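Local structure of glycerol-3-phosphate dehydrogenase [NAD(+)] 1 (Saccharomyces cerevisiae, 4FGW) at residues F35-I49 / L111-I125. The protein catalyses the NAD-dependent interconversion of dihydroxyacetone phosphate and sn-glycerol 3-phosphate, driving glycerol production and accumulation during hyperosmotic stress. Numbering follows the deposited sequence.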
loop_
_atom_site.group_PDB
_atom_site.type_symbol
_atom_site.label_atom_id
_atom_site.label_comp_id
_atom_site.label_asym_id
_atom_site.label_seq_id
_atom_site.Cartn_x
_atom_site.Cartn_y
_atom_site.Cartn_z
ATOM N N PHE A 35 -5.225 14.552 -34.235
ATOM C CA PHE A 35 -4.561 15.329 -33.188
ATOM C C PHE A 35 -3.041 15.381 -33.278
ATOM O O PHE A 35 -2.373 14.348 -33.212
ATOM C CB PHE A 35 -5.032 14.907 -31.785
ATOM C CG PHE A 35 -6.526 14.990 -31.563
ATOM C CD1 PHE A 35 -7.185 16.218 -31.585
ATOM C CD2 PHE A 35 -7.271 13.843 -31.314
ATOM C CE1 PHE A 35 -8.568 16.292 -31.387
ATOM C CE2 PHE A 35 -8.656 13.918 -31.114
ATOM C CZ PHE A 35 -9.294 15.142 -31.150
ATOM N N LYS A 36 -2.500 16.600 -33.432
ATOM C CA LYS A 36 -1.062 16.857 -33.481
ATOM C C LYS A 36 -0.573 16.983 -32.033
ATOM O O LYS A 36 -1.143 17.758 -31.260
ATOM C CB LYS A 36 -0.775 18.131 -34.285
ATOM C CG LYS A 36 0.489 18.048 -35.133
ATOM C CD LYS A 36 0.579 19.186 -36.153
ATOM C CE LYS A 36 -0.014 18.825 -37.496
ATOM N NZ LYS A 36 0.151 19.925 -38.483
ATOM N N VAL A 37 0.435 16.179 -31.650
ATOM C CA VAL A 37 0.955 16.161 -30.274
ATOM C C VAL A 37 2.377 16.729 -30.175
ATOM O O VAL A 37 3.251 16.365 -30.965
ATOM C CB VAL A 37 0.844 14.760 -29.595
ATOM C CG1 VAL A 37 0.918 14.874 -28.070
ATOM C CG2 VAL A 37 -0.433 14.027 -30.006
ATOM N N THR A 38 2.599 17.616 -29.190
ATOM C CA THR A 38 3.898 18.216 -28.886
ATOM C C THR A 38 4.237 18.012 -27.408
ATOM O O THR A 38 3.393 18.223 -26.534
ATOM C CB THR A 38 3.961 19.694 -29.326
ATOM O OG1 THR A 38 3.802 19.770 -30.745
ATOM C CG2 THR A 38 5.268 20.387 -28.922
ATOM N N VAL A 39 5.484 17.607 -27.144
ATOM C CA VAL A 39 6.020 17.408 -25.800
ATOM C C VAL A 39 7.016 18.539 -25.505
ATOM O O VAL A 39 7.982 18.724 -26.252
ATOM C CB VAL A 39 6.652 15.999 -25.624
ATOM C CG1 VAL A 39 7.231 15.813 -24.219
ATOM C CG2 VAL A 39 5.639 14.904 -25.930
ATOM N N ILE A 40 6.762 19.312 -24.437
ATOM C CA ILE A 40 7.659 20.388 -23.994
ATOM C C ILE A 40 8.497 19.765 -22.865
ATOM O O ILE A 40 7.986 19.627 -21.747
ATOM C CB ILE A 40 6.859 21.650 -23.525
ATOM C CG1 ILE A 40 5.839 22.170 -24.587
ATOM C CG2 ILE A 40 7.787 22.764 -23.012
ATOM C CD1 ILE A 40 6.362 22.566 -25.983
ATOM N N GLY A 41 9.720 19.316 -23.172
ATOM C CA GLY A 41 10.538 18.660 -22.158
ATOM C C GLY A 41 11.975 18.313 -22.464
ATOM O O GLY A 41 12.895 18.937 -21.914
ATOM N N SER A 42 12.170 17.242 -23.258
ATOM C CA SER A 42 13.476 16.723 -23.720
ATOM C C SER A 42 14.444 16.065 -22.718
ATOM O O SER A 42 15.428 15.458 -23.144
ATOM C CB SER A 42 14.199 17.709 -24.635
ATOM O OG SER A 42 14.753 18.811 -23.936
ATOM N N GLY A 43 14.156 16.147 -21.424
ATOM C CA GLY A 43 14.979 15.506 -20.400
ATOM C C GLY A 43 14.700 14.016 -20.280
ATOM O O GLY A 43 14.256 13.383 -21.243
ATOM N N ASN A 44 14.971 13.461 -19.107
ATOM C CA ASN A 44 14.659 12.078 -18.727
ATOM C C ASN A 44 13.255 11.638 -19.086
ATOM O O ASN A 44 13.014 10.845 -19.961
ATOM C CB ASN A 44 14.744 11.999 -17.211
ATOM C CG ASN A 44 15.739 11.025 -16.746
ATOM O OD1 ASN A 44 16.161 11.047 -15.611
ATOM N ND2 ASN A 44 16.141 10.161 -17.623
ATOM N N TRP A 45 12.337 12.187 -18.327
ATOM C CA TRP A 45 10.913 11.936 -18.400
ATOM C C TRP A 45 10.290 12.468 -19.681
ATOM O O TRP A 45 9.425 11.806 -20.254
ATOM C CB TRP A 45 10.233 12.472 -17.124
ATOM C CG TRP A 45 8.860 11.936 -16.797
ATOM C CD1 TRP A 45 7.872 12.605 -16.135
ATOM C CD2 TRP A 45 8.355 10.610 -17.032
ATOM N NE1 TRP A 45 6.779 11.788 -15.959
ATOM C CE2 TRP A 45 7.048 10.559 -16.499
ATOM C CE3 TRP A 45 8.870 9.464 -17.662
ATOM C CZ2 TRP A 45 6.253 9.413 -16.574
ATOM C CZ3 TRP A 45 8.092 8.319 -17.713
ATOM C CH2 TRP A 45 6.805 8.296 -17.162
ATOM N N GLY A 46 10.768 13.626 -20.133
ATOM C CA GLY A 46 10.328 14.285 -21.357
ATOM C C GLY A 46 10.524 13.453 -22.608
ATOM O O GLY A 46 9.586 13.312 -23.398
ATOM N N THR A 47 11.745 12.893 -22.793
ATOM C CA THR A 47 12.099 12.050 -23.947
ATOM C C THR A 47 11.330 10.729 -23.898
ATOM O O THR A 47 10.851 10.256 -24.930
ATOM C CB THR A 47 13.619 11.830 -24.027
ATOM O OG1 THR A 47 14.281 13.075 -23.857
ATOM C CG2 THR A 47 14.058 11.196 -25.336
ATOM N N THR A 48 11.217 10.147 -22.691
ATOM C CA THR A 48 10.514 8.897 -22.434
ATOM C C THR A 48 9.026 9.033 -22.781
ATOM O O THR A 48 8.514 8.221 -23.548
ATOM C CB THR A 48 10.774 8.426 -20.992
ATOM O OG1 THR A 48 12.183 8.366 -20.761
ATOM C CG2 THR A 48 10.158 7.077 -20.708
ATOM N N ILE A 49 8.353 10.075 -22.256
ATOM C CA ILE A 49 6.940 10.299 -22.545
ATOM C C ILE A 49 6.674 10.588 -24.026
ATOM O O ILE A 49 5.651 10.156 -24.556
ATOM C CB ILE A 49 6.239 11.248 -21.529
ATOM C CG1 ILE A 49 4.881 10.681 -21.075
ATOM C CG2 ILE A 49 6.104 12.682 -22.034
ATOM C CD1 ILE A 49 4.954 9.590 -20.011
ATOM N N LEU A 111 10.599 26.769 -29.385
ATOM C CA LEU A 111 9.389 26.563 -28.649
ATOM C C LEU A 111 8.186 26.792 -29.520
ATOM O O LEU A 111 7.340 25.928 -29.642
ATOM C CB LEU A 111 9.351 27.508 -27.462
ATOM C CG LEU A 111 8.431 27.197 -26.291
ATOM C CD1 LEU A 111 8.477 25.747 -25.948
ATOM C CD2 LEU A 111 8.800 28.008 -25.096
ATOM N N ILE A 112 8.103 27.968 -30.117
ATOM C CA ILE A 112 6.939 28.350 -30.881
ATOM C C ILE A 112 6.729 27.479 -32.103
ATOM O O ILE A 112 5.609 27.205 -32.479
ATOM C CB ILE A 112 7.031 29.810 -31.293
ATOM C CG1 ILE A 112 7.423 30.627 -30.083
ATOM C CG2 ILE A 112 5.704 30.306 -31.809
ATOM C CD1 ILE A 112 7.451 29.797 -28.885
ATOM N N ASP A 113 7.801 27.031 -32.724
ATOM C CA ASP A 113 7.643 26.213 -33.912
ATOM C C ASP A 113 7.056 24.848 -33.565
ATOM O O ASP A 113 6.307 24.263 -34.337
ATOM C CB ASP A 113 8.974 26.044 -34.650
ATOM C CG ASP A 113 8.819 25.313 -35.964
ATOM O OD1 ASP A 113 9.757 24.639 -36.401
ATOM O OD2 ASP A 113 7.752 25.402 -36.571
ATOM N N SER A 114 7.412 24.347 -32.391
ATOM C CA SER A 114 6.969 23.028 -31.927
ATOM C C SER A 114 5.462 23.042 -31.621
ATOM O O SER A 114 4.785 22.028 -31.786
ATOM C CB SER A 114 7.762 22.599 -30.696
ATOM O OG SER A 114 7.508 23.443 -29.586
ATOM N N VAL A 115 4.953 24.213 -31.210
ATOM C CA VAL A 115 3.560 24.478 -30.854
ATOM C C VAL A 115 2.691 24.878 -32.087
ATOM O O VAL A 115 1.461 24.900 -31.979
ATOM C CB VAL A 115 3.536 25.471 -29.644
ATOM C CG1 VAL A 115 2.311 26.389 -29.619
ATOM C CG2 VAL A 115 3.687 24.718 -28.322
ATOM N N LYS A 116 3.349 25.001 -33.234
ATOM C CA LYS A 116 2.729 25.330 -34.510
ATOM C C LYS A 116 1.437 24.601 -34.687
ATOM O O LYS A 116 1.422 23.437 -35.020
ATOM C CB LYS A 116 3.656 24.969 -35.659
ATOM C CG LYS A 116 3.684 25.994 -36.785
ATOM C CD LYS A 116 2.359 26.037 -37.541
ATOM C CE LYS A 116 2.507 26.555 -38.975
ATOM N NZ LYS A 116 2.435 25.475 -40.007
ATOM N N ASP A 117 0.343 25.312 -34.488
ATOM C CA ASP A 117 -0.950 24.680 -34.318
ATOM C C ASP A 117 -0.834 23.207 -33.961
ATOM O O ASP A 117 -0.577 22.330 -34.773
ATOM C CB ASP A 117 -1.952 24.967 -35.443
ATOM C CG ASP A 117 -3.162 25.735 -34.937
ATOM O OD1 ASP A 117 -4.174 25.101 -34.580
ATOM O OD2 ASP A 117 -3.082 26.975 -34.858
ATOM N N VAL A 118 -1.040 22.990 -32.684
ATOM C CA VAL A 118 -0.835 21.742 -32.050
ATOM C C VAL A 118 -2.130 21.608 -31.313
ATOM O O VAL A 118 -2.742 22.591 -30.949
ATOM C CB VAL A 118 0.278 21.898 -31.050
ATOM C CG1 VAL A 118 -0.191 22.742 -29.916
ATOM C CG2 VAL A 118 0.789 20.585 -30.591
ATOM N N ASP A 119 -2.540 20.380 -31.087
ATOM C CA ASP A 119 -3.828 20.066 -30.482
ATOM C C ASP A 119 -3.614 19.677 -29.027
ATOM O O ASP A 119 -4.337 20.166 -28.158
ATOM C CB ASP A 119 -4.560 18.963 -31.262
ATOM C CG ASP A 119 -4.927 19.372 -32.671
ATOM O OD1 ASP A 119 -5.862 20.187 -32.828
ATOM O OD2 ASP A 119 -4.277 18.880 -33.618
ATOM N N ILE A 120 -2.607 18.813 -28.761
ATOM C CA ILE A 120 -2.288 18.328 -27.415
ATOM C C ILE A 120 -0.851 18.685 -27.011
ATOM O O ILE A 120 0.097 18.311 -27.710
ATOM C CB ILE A 120 -2.575 16.797 -27.256
ATOM C CG1 ILE A 120 -3.972 16.401 -27.814
ATOM C CG2 ILE A 120 -2.406 16.344 -25.786
ATOM C CD1 ILE A 120 -4.141 14.914 -28.189
ATOM N N ILE A 121 -0.694 19.390 -25.875
ATOM C CA ILE A 121 0.624 19.718 -25.322
ATOM C C ILE A 121 0.869 18.852 -24.084
ATOM O O ILE A 121 0.041 18.824 -23.170
ATOM C CB ILE A 121 0.872 21.234 -25.039
ATOM C CG1 ILE A 121 0.757 22.081 -26.323
ATOM C CG2 ILE A 121 2.255 21.443 -24.392
ATOM C CD1 ILE A 121 0.757 23.613 -26.115
ATOM N N VAL A 122 2.001 18.134 -24.068
ATOM C CA VAL A 122 2.401 17.297 -22.936
ATOM C C VAL A 122 3.569 18.040 -22.267
ATOM O O VAL A 122 4.644 18.147 -22.860
ATOM C CB VAL A 122 2.762 15.845 -23.354
ATOM C CG1 VAL A 122 3.127 14.998 -22.138
ATOM C CG2 VAL A 122 1.624 15.195 -24.133
ATOM N N PHE A 123 3.332 18.644 -21.089
ATOM C CA PHE A 123 4.384 19.384 -20.385
ATOM C C PHE A 123 5.186 18.411 -19.554
ATOM O O PHE A 123 4.622 17.679 -18.737
ATOM C CB PHE A 123 3.805 20.489 -19.497
ATOM C CG PHE A 123 3.178 21.628 -20.254
ATOM C CD1 PHE A 123 1.810 21.647 -20.505
ATOM C CD2 PHE A 123 3.951 22.694 -20.708
ATOM C CE1 PHE A 123 1.229 22.717 -21.191
ATOM C CE2 PHE A 123 3.368 23.758 -21.397
ATOM C CZ PHE A 123 2.011 23.766 -21.627
ATOM N N ASN A 124 6.494 18.370 -19.792
ATOM C CA ASN A 124 7.394 17.476 -19.075
ATOM C C ASN A 124 8.778 18.110 -18.873
ATOM O O ASN A 124 9.795 17.629 -19.383
ATOM C CB ASN A 124 7.449 16.098 -19.754
ATOM C CG ASN A 124 7.839 14.971 -18.839
ATOM O OD1 ASN A 124 7.461 13.820 -19.059
ATOM N ND2 ASN A 124 8.598 15.265 -17.789
ATOM N N ILE A 125 8.831 19.133 -18.026
ATOM C CA ILE A 125 10.066 19.843 -17.691
ATOM C C ILE A 125 10.154 20.010 -16.198
ATOM O O ILE A 125 9.149 19.913 -15.547
ATOM C CB ILE A 125 10.114 21.284 -18.289
ATOM C CG1 ILE A 125 9.120 22.183 -17.588
ATOM C CG2 ILE A 125 9.860 21.296 -19.750
ATOM C CD1 ILE A 125 7.934 22.440 -18.377
#
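T38 reaches from its strand to helix 111-115: with OG1 anti to its own carbonyl carbon (chi1 -63°), the hydroxyl donates to S114 O at 2.7 Å, approaching obliquely to the carbonyl plane, while CG2 packs against S114 CB. V118 CG2 also lies against OG1. A valine here would probably leave S114 O without this donor and weaken the tie between helix and strand. On the same face I40 sends CD1 across L111 CD1 at about a right angle (3.8 Å), and its CG1 meets I121 CG2. Strands 35-40 and 120-123 run parallel, their axes 20° apart, as central neighbours in the Rossmann-type sheet; the glycine-rich segment G41-G46, a turn that runs into the next helix, is consistent with the NAD-binding GxGxxG motif. On the other face V39 and V122 lie side by side, CG2 to CB 4.0 Å, and V122 CG1 meets I49 CG2 of the next helix. Around K36, D119 OD2 uses its anti lone pair to accept K36 N in a nearly straight bond (2.9 Å), and K36 O takes both D119 N and I120 N. The F35 ring meets D119 CB edge-on through CD1, its plane 77° from the carboxylate.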